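Local coordinates for RagA protein (Porphyromonas gingivalis, PDB 6SLN) that probably imports substrates across the outer membrane as a TonB-dependent receptor, a beta-barrel closed by an internal plug domain, at residues Ser155-Gln166 / Ala197-Thr208; Asp593-Asn601 / Ser642-Gln650. All coordinates share one frame; numbering follows the deposited sequence.

Interaction 1. Residues Ser155-Gln166 / Ala197-Thr208; sequences SSAPLYIVDGMQ and ARAANGVVFIQT
Arg198 reaches from 197-208 to the carbonyls of Ala157 and Pro158, just ahead of strand 159-162. Its CB leaves the backbone toward that chain, and CG is wedged between the backbone N and the carbonyl carbon (chi1 47°). CG of Arg198 lies 3.9 Å from Leu159 CD1. CD passes close to the carbonyl O of Ala157. NE makes weak hydrogen bonds to both carbonyls. Leu159 CD1 sits over one face of the guanidinium, above its centre. At the tip, NH1 forms a salt bridge with Glu643, and Arg198 NH2 gives a sounder bond to Pro158 O at 2.8 Å. That oxygen lies in the guanidinium plane, while NH2 stands above the plane of the carbonyl.

Asn201 ND2 donates to Ser155 O and Ala157 O, each at 2.9 Å, standing above both carbonyl planes. Strands 159-162 and 203-208 then run parallel, 14° apart, as neighbours in the mixed sheet of the TonB-dependent receptor plug domain. Backbone bonds alternate along them, such as Val204 N to Leu159 O at 2.9 Å.

Tyr160 and Val204 lie side by side on one face, with Tyr160 CD1 3.6 Å from Val204 CB. Ile161 and Phe205 meet on the other face. There Ile161 CG2 touches Phe205 CE2 at 3.5 Å, and Ile161 O lies over the ring, toward its rim. Where the type I' turn from Val162 to Met165 begins, Thr208 N donates to Asp163 OD2 at 3.3 Å, on the syn side of the carboxylate. Asp163 OD1 also pairs with Lys210.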
loop_
_atom_site.group_PDB
_atom_site.type_symbol
_atom_site.label_atom_id
_atom_site.label_comp_id
_atom_site.label_asym_id
_atom_site.label_seq_id
_atom_site.Cartn_x
_atom_site.Cartn_y
_atom_site.Cartn_z
ATOM N N SER A 155 23.764 8.895 17.975
ATOM C CA SER A 155 23.675 7.629 18.680
ATOM C C SER A 155 25.034 7.180 19.199
ATOM O O SER A 155 26.081 7.467 18.607
ATOM C CB SER A 155 23.120 6.556 17.762
ATOM O OG SER A 155 23.628 5.300 18.159
ATOM N N SER A 156 25.003 6.457 20.323
ATOM C CA SER A 156 26.178 5.824 20.912
ATOM C C SER A 156 26.214 4.330 20.646
ATOM O O SER A 156 27.073 3.629 21.194
ATOM C CB SER A 156 26.247 6.088 22.422
ATOM O OG SER A 156 25.987 7.455 22.714
ATOM N N ALA A 157 25.303 3.833 19.823
ATOM C CA ALA A 157 25.302 2.424 19.479
ATOM C C ALA A 157 26.609 2.044 18.797
ATOM O O ALA A 157 27.032 2.729 17.859
ATOM C CB ALA A 157 24.132 2.118 18.553
ATOM N N PRO A 158 27.266 0.964 19.207
ATOM C CA PRO A 158 28.386 0.464 18.416
ATOM C C PRO A 158 27.901 0.084 17.028
ATOM O O PRO A 158 26.723 -0.193 16.801
ATOM C CB PRO A 158 28.864 -0.775 19.185
ATOM C CG PRO A 158 27.980 -0.921 20.345
ATOM C CD PRO A 158 26.786 -0.048 20.160
ATOM N N LEU A 159 28.833 0.075 16.090
ATOM C CA LEU A 159 28.572 -0.525 14.794
ATOM C C LEU A 159 28.522 -2.040 14.952
ATOM O O LEU A 159 29.350 -2.629 15.655
ATOM C CB LEU A 159 29.668 -0.114 13.812
ATOM C CG LEU A 159 29.445 -0.153 12.303
ATOM C CD1 LEU A 159 28.260 0.716 11.896
ATOM C CD2 LEU A 159 30.738 0.297 11.630
ATOM N N TYR A 160 27.531 -2.672 14.328
ATOM C CA TYR A 160 27.329 -4.114 14.447
ATOM C C TYR A 160 27.652 -4.790 13.124
ATOM O O TYR A 160 27.127 -4.398 12.073
ATOM C CB TYR A 160 25.898 -4.464 14.854
ATOM C CG TYR A 160 25.511 -4.064 16.242
ATOM C CD1 TYR A 160 25.935 -4.793 17.343
ATOM C CD2 TYR A 160 24.701 -2.967 16.453
ATOM C CE1 TYR A 160 25.569 -4.426 18.631
ATOM C CE2 TYR A 160 24.321 -2.592 17.728
ATOM C CZ TYR A 160 24.755 -3.323 18.814
ATOM O OH TYR A 160 24.379 -2.927 20.075
ATOM N N ILE A 161 28.481 -5.830 13.188
ATOM C CA ILE A 161 29.110 -6.411 12.012
ATOM C C ILE A 161 29.060 -7.934 12.111
ATOM O O ILE A 161 29.651 -8.520 13.027
ATOM C CB ILE A 161 30.557 -5.906 11.870
ATOM C CG1 ILE A 161 30.525 -4.381 11.787
ATOM C CG2 ILE A 161 31.221 -6.480 10.644
ATOM C CD1 ILE A 161 31.846 -3.734 11.636
ATOM N N VAL A 162 28.357 -8.573 11.171
ATOM C CA VAL A 162 28.246 -10.031 11.082
ATOM C C VAL A 162 29.067 -10.499 9.889
ATOM O O VAL A 162 28.750 -10.174 8.738
ATOM C CB VAL A 162 26.785 -10.493 10.938
ATOM C CG1 VAL A 162 26.691 -12.001 11.054
ATOM C CG2 VAL A 162 25.891 -9.812 11.963
ATOM N N ASP A 163 30.137 -11.240 10.166
ATOM C CA ASP A 163 30.991 -11.824 9.131
ATOM C C ASP A 163 31.394 -10.812 8.067
ATOM O O ASP A 163 31.669 -11.172 6.924
ATOM C CB ASP A 163 30.321 -13.027 8.488
ATOM C CG ASP A 163 30.377 -14.250 9.372
ATOM O OD1 ASP A 163 31.467 -14.585 9.893
ATOM O OD2 ASP A 163 29.317 -14.877 9.548
ATOM N N GLY A 164 31.423 -9.538 8.431
ATOM C CA GLY A 164 31.924 -8.499 7.566
ATOM C C GLY A 164 30.884 -7.534 7.063
ATOM O O GLY A 164 31.250 -6.583 6.360
ATOM N N MET A 165 29.606 -7.724 7.375
ATOM C CA MET A 165 28.592 -6.799 6.893
ATOM C C MET A 165 27.921 -6.049 8.030
ATOM O O MET A 165 27.394 -6.662 8.968
ATOM C CB MET A 165 27.537 -7.500 6.050
ATOM C CG MET A 165 27.793 -7.267 4.586
ATOM S SD MET A 165 26.297 -7.411 3.661
ATOM C CE MET A 165 25.386 -6.044 4.293
ATOM N N GLN A 166 27.941 -4.720 7.927
ATOM C CA GLN A 166 27.114 -3.880 8.774
ATOM C C GLN A 166 25.688 -4.396 8.764
ATOM O O GLN A 166 25.020 -4.384 7.725
ATOM C CB GLN A 166 27.154 -2.432 8.283
ATOM C CG GLN A 166 28.463 -1.725 8.478
ATOM C CD GLN A 166 28.314 -0.231 8.327
ATOM O OE1 GLN A 166 27.213 0.315 8.497
ATOM N NE2 GLN A 166 29.417 0.448 8.005
ATOM N N ALA A 197 31.343 3.835 10.027
ATOM C CA ALA A 197 30.160 4.683 10.100
ATOM C C ALA A 197 30.124 5.383 11.444
ATOM O O ALA A 197 29.737 6.560 11.541
ATOM C CB ALA A 197 28.878 3.871 9.869
ATOM N N ARG A 198 30.592 4.662 12.463
ATOM C CA ARG A 198 30.591 5.117 13.839
ATOM C C ARG A 198 31.487 4.213 14.681
ATOM O O ARG A 198 31.088 3.761 15.756
ATOM C CB ARG A 198 29.159 5.167 14.375
ATOM C CG ARG A 198 28.320 3.939 14.093
ATOM C CD ARG A 198 27.204 3.847 15.106
ATOM N NE ARG A 198 26.627 2.512 15.233
ATOM C CZ ARG A 198 25.710 2.009 14.411
ATOM N NH1 ARG A 198 25.281 2.729 13.381
ATOM N NH2 ARG A 198 25.228 0.782 14.608
ATOM N N ALA A 199 32.707 3.946 14.200
ATOM C CA ALA A 199 33.722 3.300 15.031
ATOM C C ALA A 199 33.897 4.003 16.361
ATOM O O ALA A 199 34.329 3.378 17.334
ATOM C CB ALA A 199 35.078 3.274 14.324
ATOM N N ALA A 200 33.585 5.294 16.417
ATOM C CA ALA A 200 33.673 6.048 17.652
ATOM C C ALA A 200 32.900 5.396 18.789
ATOM O O ALA A 200 33.193 5.668 19.960
ATOM C CB ALA A 200 33.162 7.464 17.408
ATOM N N ASN A 201 31.922 4.544 18.480
ATOM C CA ASN A 201 31.112 3.892 19.499
ATOM C C ASN A 201 31.551 2.465 19.785
ATOM O O ASN A 201 30.924 1.783 20.614
ATOM C CB ASN A 201 29.645 3.896 19.093
ATOM C CG ASN A 201 29.092 5.283 18.934
ATOM O OD1 ASN A 201 29.625 6.252 19.489
ATOM N ND2 ASN A 201 28.002 5.393 18.181
ATOM N N GLY A 202 32.628 2.017 19.154
ATOM C CA GLY A 202 33.062 0.646 19.268
ATOM C C GLY A 202 32.495 -0.196 18.147
ATOM O O GLY A 202 31.624 0.220 17.377
ATOM N N VAL A 203 33.007 -1.408 18.046
ATOM C CA VAL A 203 32.568 -2.303 16.988
ATOM C C VAL A 203 32.283 -3.665 17.600
ATOM O O VAL A 203 33.121 -4.212 18.322
ATOM C CB VAL A 203 33.613 -2.400 15.858
ATOM C CG1 VAL A 203 33.283 -3.565 14.950
ATOM C CG2 VAL A 203 33.650 -1.098 15.064
ATOM N N VAL A 204 31.096 -4.191 17.338
ATOM C CA VAL A 204 30.698 -5.518 17.790
ATOM C C VAL A 204 30.755 -6.418 16.570
ATOM O O VAL A 204 29.925 -6.304 15.661
ATOM C CB VAL A 204 29.295 -5.524 18.419
ATOM C CG1 VAL A 204 29.035 -6.831 19.148
ATOM C CG2 VAL A 204 29.118 -4.336 19.361
ATOM N N PHE A 205 31.746 -7.295 16.531
ATOM C CA PHE A 205 31.926 -8.210 15.416
ATOM C C PHE A 205 31.404 -9.590 15.801
ATOM O O PHE A 205 31.926 -10.220 16.728
ATOM C CB PHE A 205 33.396 -8.283 15.018
ATOM C CG PHE A 205 33.620 -8.859 13.660
ATOM C CD1 PHE A 205 33.696 -10.229 13.479
ATOM C CD2 PHE A 205 33.748 -8.032 12.559
ATOM C CE1 PHE A 205 33.904 -10.763 12.227
ATOM C CE2 PHE A 205 33.961 -8.561 11.307
ATOM C CZ PHE A 205 34.039 -9.928 11.140
ATOM N N ILE A 206 30.379 -10.050 15.094
ATOM C CA ILE A 206 29.828 -11.389 15.276
ATOM C C ILE A 206 30.345 -12.268 14.145
ATOM O O ILE A 206 30.151 -11.951 12.967
ATOM C CB ILE A 206 28.290 -11.371 15.294
ATOM C CG1 ILE A 206 27.776 -10.475 16.426
ATOM C CG2 ILE A 206 27.745 -12.788 15.422
ATOM C CD1 ILE A 206 26.271 -10.287 16.427
ATOM N N GLN A 207 31.004 -13.373 14.480
ATOM C CA GLN A 207 31.483 -14.299 13.465
ATOM C C GLN A 207 30.738 -15.618 13.583
ATOM O O GLN A 207 30.826 -16.295 14.615
ATOM C CB GLN A 207 32.986 -14.533 13.569
ATOM C CG GLN A 207 33.499 -15.269 12.361
ATOM C CD GLN A 207 34.968 -15.565 12.448
ATOM O OE1 GLN A 207 35.629 -15.190 13.420
ATOM N NE2 GLN A 207 35.496 -16.244 11.432
ATOM N N THR A 208 30.046 -15.992 12.514
ATOM C CA THR A 208 29.272 -17.218 12.469
ATOM C C THR A 208 30.182 -18.428 12.223
ATOM O O THR A 208 31.373 -18.302 11.937
ATOM C CB THR A 208 28.180 -17.113 11.398
ATOM O OG1 THR A 208 28.775 -17.067 10.092
ATOM C CG2 THR A 208 27.329 -15.851 11.600
HETATM O O HOH W 1 24.732 -1.664 12.613
#

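Interaction 2. Residues Asp593-Asn601 / Ser642-Gln650; sequences DQSSRFGSN and SEIGNYNHQ. With LMT (dodecyl-beta-D-maltoside), chain Q.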
loop_
_atom_site.group_PDB
_atom_site.type_symbol
_atom_site.label_atom_id
_atom_site.label_comp_id
_atom_site.label_asym_id
_atom_site.label_seq_id
_atom_site.Cartn_x
_atom_site.Cartn_y
_atom_site.Cartn_z
ATOM N N ASP A 593 36.432 9.159 5.167
ATOM C CA ASP A 593 35.020 8.794 5.168
ATOM C C ASP A 593 34.192 9.960 4.655
ATOM O O ASP A 593 34.395 11.105 5.076
ATOM C CB ASP A 593 34.535 8.418 6.576
ATOM C CG ASP A 593 35.130 7.129 7.070
ATOM O OD1 ASP A 593 35.160 6.175 6.271
ATOM O OD2 ASP A 593 35.562 7.062 8.244
ATOM N N GLN A 594 33.251 9.666 3.763
ATOM C CA GLN A 594 32.264 10.636 3.320
ATOM C C GLN A 594 30.872 10.046 3.525
ATOM O O GLN A 594 30.679 8.830 3.432
ATOM C CB GLN A 594 32.501 11.022 1.841
ATOM C CG GLN A 594 33.973 11.076 1.424
ATOM C CD GLN A 594 34.166 11.126 -0.101
ATOM O OE1 GLN A 594 33.575 11.968 -0.792
ATOM N NE2 GLN A 594 35.002 10.229 -0.624
ATOM N N SER A 595 29.890 10.908 3.807
ATOM C CA SER A 595 28.558 10.423 4.145
ATOM C C SER A 595 27.486 11.279 3.494
ATOM O O SER A 595 27.567 12.510 3.515
ATOM C CB SER A 595 28.318 10.413 5.657
ATOM O OG SER A 595 26.927 10.382 5.957
ATOM N N SER A 596 26.465 10.611 2.947
ATOM C CA SER A 596 25.290 11.289 2.410
ATOM C C SER A 596 24.634 12.225 3.417
ATOM O O SER A 596 23.902 13.141 3.014
ATOM C CB SER A 596 24.268 10.248 1.957
ATOM O OG SER A 596 24.094 9.233 2.939
ATOM N N ARG A 597 24.864 11.992 4.717
ATOM C CA ARG A 597 24.195 12.691 5.807
ATOM C C ARG A 597 24.719 14.112 6.008
ATOM O O ARG A 597 24.160 14.856 6.821
ATOM C CB ARG A 597 24.343 11.859 7.090
ATOM C CG ARG A 597 23.761 10.419 6.960
ATOM C CD ARG A 597 23.444 9.794 8.326
ATOM N NE ARG A 597 22.403 8.764 8.336
ATOM C CZ ARG A 597 22.549 7.543 8.856
ATOM N NH1 ARG A 597 23.701 7.172 9.394
ATOM N NH2 ARG A 597 21.537 6.687 8.846
ATOM N N PHE A 598 25.769 14.500 5.296
ATOM C CA PHE A 598 26.265 15.871 5.271
ATOM C C PHE A 598 26.315 16.367 3.831
ATOM O O PHE A 598 26.453 15.572 2.898
ATOM C CB PHE A 598 27.648 15.953 5.926
ATOM C CG PHE A 598 27.747 15.154 7.202
ATOM C CD1 PHE A 598 26.930 15.454 8.283
ATOM C CD2 PHE A 598 28.631 14.096 7.316
ATOM C CE1 PHE A 598 27.005 14.724 9.447
ATOM C CE2 PHE A 598 28.709 13.366 8.485
ATOM C CZ PHE A 598 27.894 13.681 9.549
ATOM N N GLY A 599 26.187 17.683 3.646
ATOM C CA GLY A 599 26.257 18.265 2.312
ATOM C C GLY A 599 27.626 18.124 1.640
ATOM O O GLY A 599 28.635 17.798 2.266
ATOM N N SER A 600 27.647 18.419 0.331
ATOM C CA SER A 600 28.832 18.200 -0.510
ATOM C C SER A 600 30.101 18.779 0.110
ATOM O O SER A 600 31.123 18.092 0.232
ATOM C CB SER A 600 28.617 18.816 -1.897
ATOM O OG SER A 600 27.275 18.687 -2.332
ATOM N N ASN A 601 30.054 20.042 0.513
ATOM C CA ASN A 601 31.267 20.706 0.969
ATOM C C ASN A 601 31.642 20.359 2.398
ATOM O O ASN A 601 32.602 20.933 2.912
ATOM C CB ASN A 601 31.134 22.223 0.795
ATOM C CG ASN A 601 31.291 22.658 -0.679
ATOM O OD1 ASN A 601 31.851 21.924 -1.498
ATOM N ND2 ASN A 601 30.789 23.846 -1.014
ATOM N N SER A 642 28.564 9.509 12.897
ATOM C CA SER A 642 27.610 10.186 12.025
ATOM C C SER A 642 26.225 9.572 12.137
ATOM O O SER A 642 25.371 9.815 11.269
ATOM C CB SER A 642 28.049 10.135 10.574
ATOM O OG SER A 642 28.498 8.832 10.268
ATOM N N GLU A 643 25.986 8.778 13.178
ATOM C CA GLU A 643 24.682 8.164 13.377
ATOM C C GLU A 643 23.689 9.254 13.750
ATOM O O GLU A 643 23.345 9.458 14.913
ATOM C CB GLU A 643 24.734 7.084 14.446
ATOM C CG GLU A 643 24.991 5.710 13.907
ATOM C CD GLU A 643 24.362 5.469 12.561
ATOM O OE1 GLU A 643 23.141 5.735 12.408
ATOM O OE2 GLU A 643 25.105 5.008 11.659
ATOM N N ILE A 644 23.203 9.957 12.739
ATOM C CA ILE A 644 22.090 10.873 12.896
ATOM C C ILE A 644 21.093 10.611 11.772
ATOM O O ILE A 644 21.265 9.695 10.969
ATOM C CB ILE A 644 22.548 12.335 12.886
ATOM C CG1 ILE A 644 23.187 12.634 11.526
ATOM C CG2 ILE A 644 23.521 12.576 14.033
ATOM C CD1 ILE A 644 23.561 14.096 11.332
ATOM N N GLY A 645 20.050 11.433 11.721
ATOM C CA GLY A 645 19.094 11.360 10.635
ATOM C C GLY A 645 19.760 11.493 9.275
ATOM O O GLY A 645 20.947 11.788 9.142
ATOM N N ASN A 646 18.957 11.260 8.236
ATOM C CA ASN A 646 19.467 11.189 6.874
ATOM C C ASN A 646 19.516 12.535 6.159
ATOM O O ASN A 646 20.248 12.670 5.172
ATOM C CB ASN A 646 18.614 10.219 6.046
ATOM C CG ASN A 646 18.683 8.804 6.561
ATOM O OD1 ASN A 646 19.774 8.293 6.832
ATOM N ND2 ASN A 646 17.512 8.146 6.684
ATOM N N TYR A 647 18.758 13.523 6.621
ATOM C CA TYR A 647 18.527 14.754 5.880
ATOM C C TYR A 647 18.487 15.939 6.843
ATOM O O TYR A 647 17.530 16.705 6.885
ATOM C CB TYR A 647 17.211 14.701 5.101
ATOM C CG TYR A 647 16.970 13.442 4.305
ATOM C CD1 TYR A 647 17.678 13.194 3.121
ATOM C CD2 TYR A 647 16.023 12.500 4.723
ATOM C CE1 TYR A 647 17.461 12.046 2.382
ATOM C CE2 TYR A 647 15.788 11.336 3.979
ATOM C CZ TYR A 647 16.509 11.115 2.804
ATOM O OH TYR A 647 16.302 9.959 2.062
ATOM N N ASN A 648 19.529 16.105 7.645
ATOM C CA ASN A 648 19.488 17.072 8.733
ATOM C C ASN A 648 20.179 18.385 8.426
ATOM O O ASN A 648 20.216 19.256 9.303
ATOM C CB ASN A 648 20.119 16.472 9.992
ATOM C CG ASN A 648 19.210 15.484 10.683
ATOM O OD1 ASN A 648 18.007 15.713 10.831
ATOM N ND2 ASN A 648 19.778 14.366 11.094
ATOM N N HIS A 649 20.758 18.548 7.230
ATOM C CA HIS A 649 21.412 19.798 6.870
ATOM C C HIS A 649 20.611 20.655 5.902
ATOM O O HIS A 649 20.797 21.876 5.886
ATOM C CB HIS A 649 22.793 19.527 6.261
ATOM C CG HIS A 649 22.775 18.544 5.135
ATOM N ND1 HIS A 649 22.643 18.925 3.819
ATOM C CD2 HIS A 649 22.878 17.192 5.129
ATOM C CE1 HIS A 649 22.662 17.852 3.048
ATOM N NE2 HIS A 649 22.809 16.787 3.819
ATOM N N GLN A 650 19.724 20.055 5.118
ATOM C CA GLN A 650 18.960 20.797 4.134
ATOM C C GLN A 650 17.939 21.713 4.809
ATOM O O GLN A 650 17.365 21.372 5.848
ATOM C CB GLN A 650 18.274 19.806 3.188
ATOM C CG GLN A 650 19.258 18.855 2.487
ATOM C CD GLN A 650 19.366 17.473 3.143
ATOM O OE1 GLN A 650 19.338 17.337 4.371
ATOM N NE2 GLN A 650 19.516 16.446 2.321
HETATM C C1B LMT Q . 32.178 14.904 -4.757
HETATM C C2B LMT Q . 30.923 15.240 -3.960
HETATM C C3B LMT Q . 29.704 15.261 -4.883
HETATM C C4B LMT Q . 29.917 16.202 -6.090
HETATM C C5B LMT Q . 31.241 15.841 -6.782
HETATM C C6B LMT Q . 31.551 16.907 -7.848
HETATM O O1B LMT Q . 32.102 13.565 -5.073
HETATM O O2B LMT Q . 30.788 14.243 -3.023
HETATM O O3B LMT Q . 28.567 15.573 -4.185
HETATM O "O4'" LMT Q . 28.881 16.057 -6.995
HETATM O O5B LMT Q . 32.340 15.714 -5.894
HETATM O O6B LMT Q . 30.854 16.679 -9.031
HETATM C "C1'" LMT Q . 34.557 10.254 -5.435
HETATM C "C2'" LMT Q . 34.970 11.255 -4.340
HETATM C "C3'" LMT Q . 33.790 12.206 -4.000
HETATM C "C4'" LMT Q . 33.301 12.876 -5.292
HETATM C "C5'" LMT Q . 32.910 11.704 -6.191
HETATM C "C6'" LMT Q . 32.139 12.150 -7.397
HETATM O "O1'" LMT Q . 35.676 9.603 -5.856
HETATM O "O2'" LMT Q . 35.353 10.547 -3.224
HETATM O "O3'" LMT Q . 34.175 13.136 -3.091
HETATM O "O5'" LMT Q . 34.043 10.961 -6.560
HETATM O "O6'" LMT Q . 31.633 11.021 -7.942
HETATM C C1 LMT Q . 35.473 8.362 -6.491
HETATM C C2 LMT Q . 36.694 7.569 -6.120
HETATM C C3 LMT Q . 37.401 6.867 -7.234
HETATM C C4 LMT Q . 37.332 5.393 -6.939
HETATM C C5 LMT Q . 38.566 4.694 -7.389
HETATM C C6 LMT Q . 39.064 3.747 -6.352
HETATM C C7 LMT Q . 39.716 2.572 -7.022
HETATM C C8 LMT Q . 40.253 1.643 -5.976
HETATM C C9 LMT Q . 40.566 0.252 -6.456
HETATM C C10 LMT Q . 41.153 0.352 -7.845
HETATM O O HOH W 2 21.663 10.348 3.781
HETATM O O HOH W 3 21.162 14.416 3.537
HETATM O O HOH W 4 21.448 14.592 7.789
HETATM O O HOH W 5 22.220 4.106 10.020
#
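Asn646 OD1 is gripped by two nitrogens of Arg597, NE and NH2, each at 3.1 Å. Both come from the same face of the amide, tilted out of its plane. The guanidinium and amide planes are only 13° apart. Arg597 runs extended from CG to NE, which carries the group alongside the 642-650 loop. Ile644 O lies over one guanidinium face, 3.0 Å from Arg597 NE, but the angle is too poor for a hydrogen bond. Arg597 NH1 makes a long salt bridge to Glu643 OE1 at 3.4 Å, with the carboxylate perpendicular to the guanidinium. A water links Arg597 NH2 to Glu643 OE1, and Glu643 OE2 pairs more closely with Arg198 of the plug.

The His649 ring is sandwiched. Gly599 N and CA cover one face, the CA in a CH-pi contact 4.0 Å from the ring centroid, and Gln650 OE1 lies over the other. Phe598 CZ rests 3.7 Å from Ser642 CB.

The contact joins two loops of the receptor's beta-barrel. One follows strand 584-595 and the other follows strand 627-641. Tyr567 of strand 561-580 makes a cation-pi contact with Arg597, and Tyr726 of strand 724-728 packs on Ile644.

Overall arrangement
Interaction 1 belongs to the plug and interaction 2 to barrel loops. Their centres are 19 Å apart, yet they touch directly. The salt bridge between Arg198 NH1 and Glu643 OE2 spans 2.9 Å, so Glu643 is shared by an arginine from each contact. Ser155 N probably bonds to Glu643 O at 3.1 Å, and Ser642 OG lies 2.9 Å from Ala197 O. The plug is thus tied to the barrel through the loop 642-650. At the strand end of 593-601, Gln594 OE1 and NE2 hydrogen-bond to O3' and O2' of a dodecyl maltoside, each at 2.6 Å. This detergent also bonds to the chain of another protein. A bound phospholipid lies about 11 Å from the Ser596 side chain.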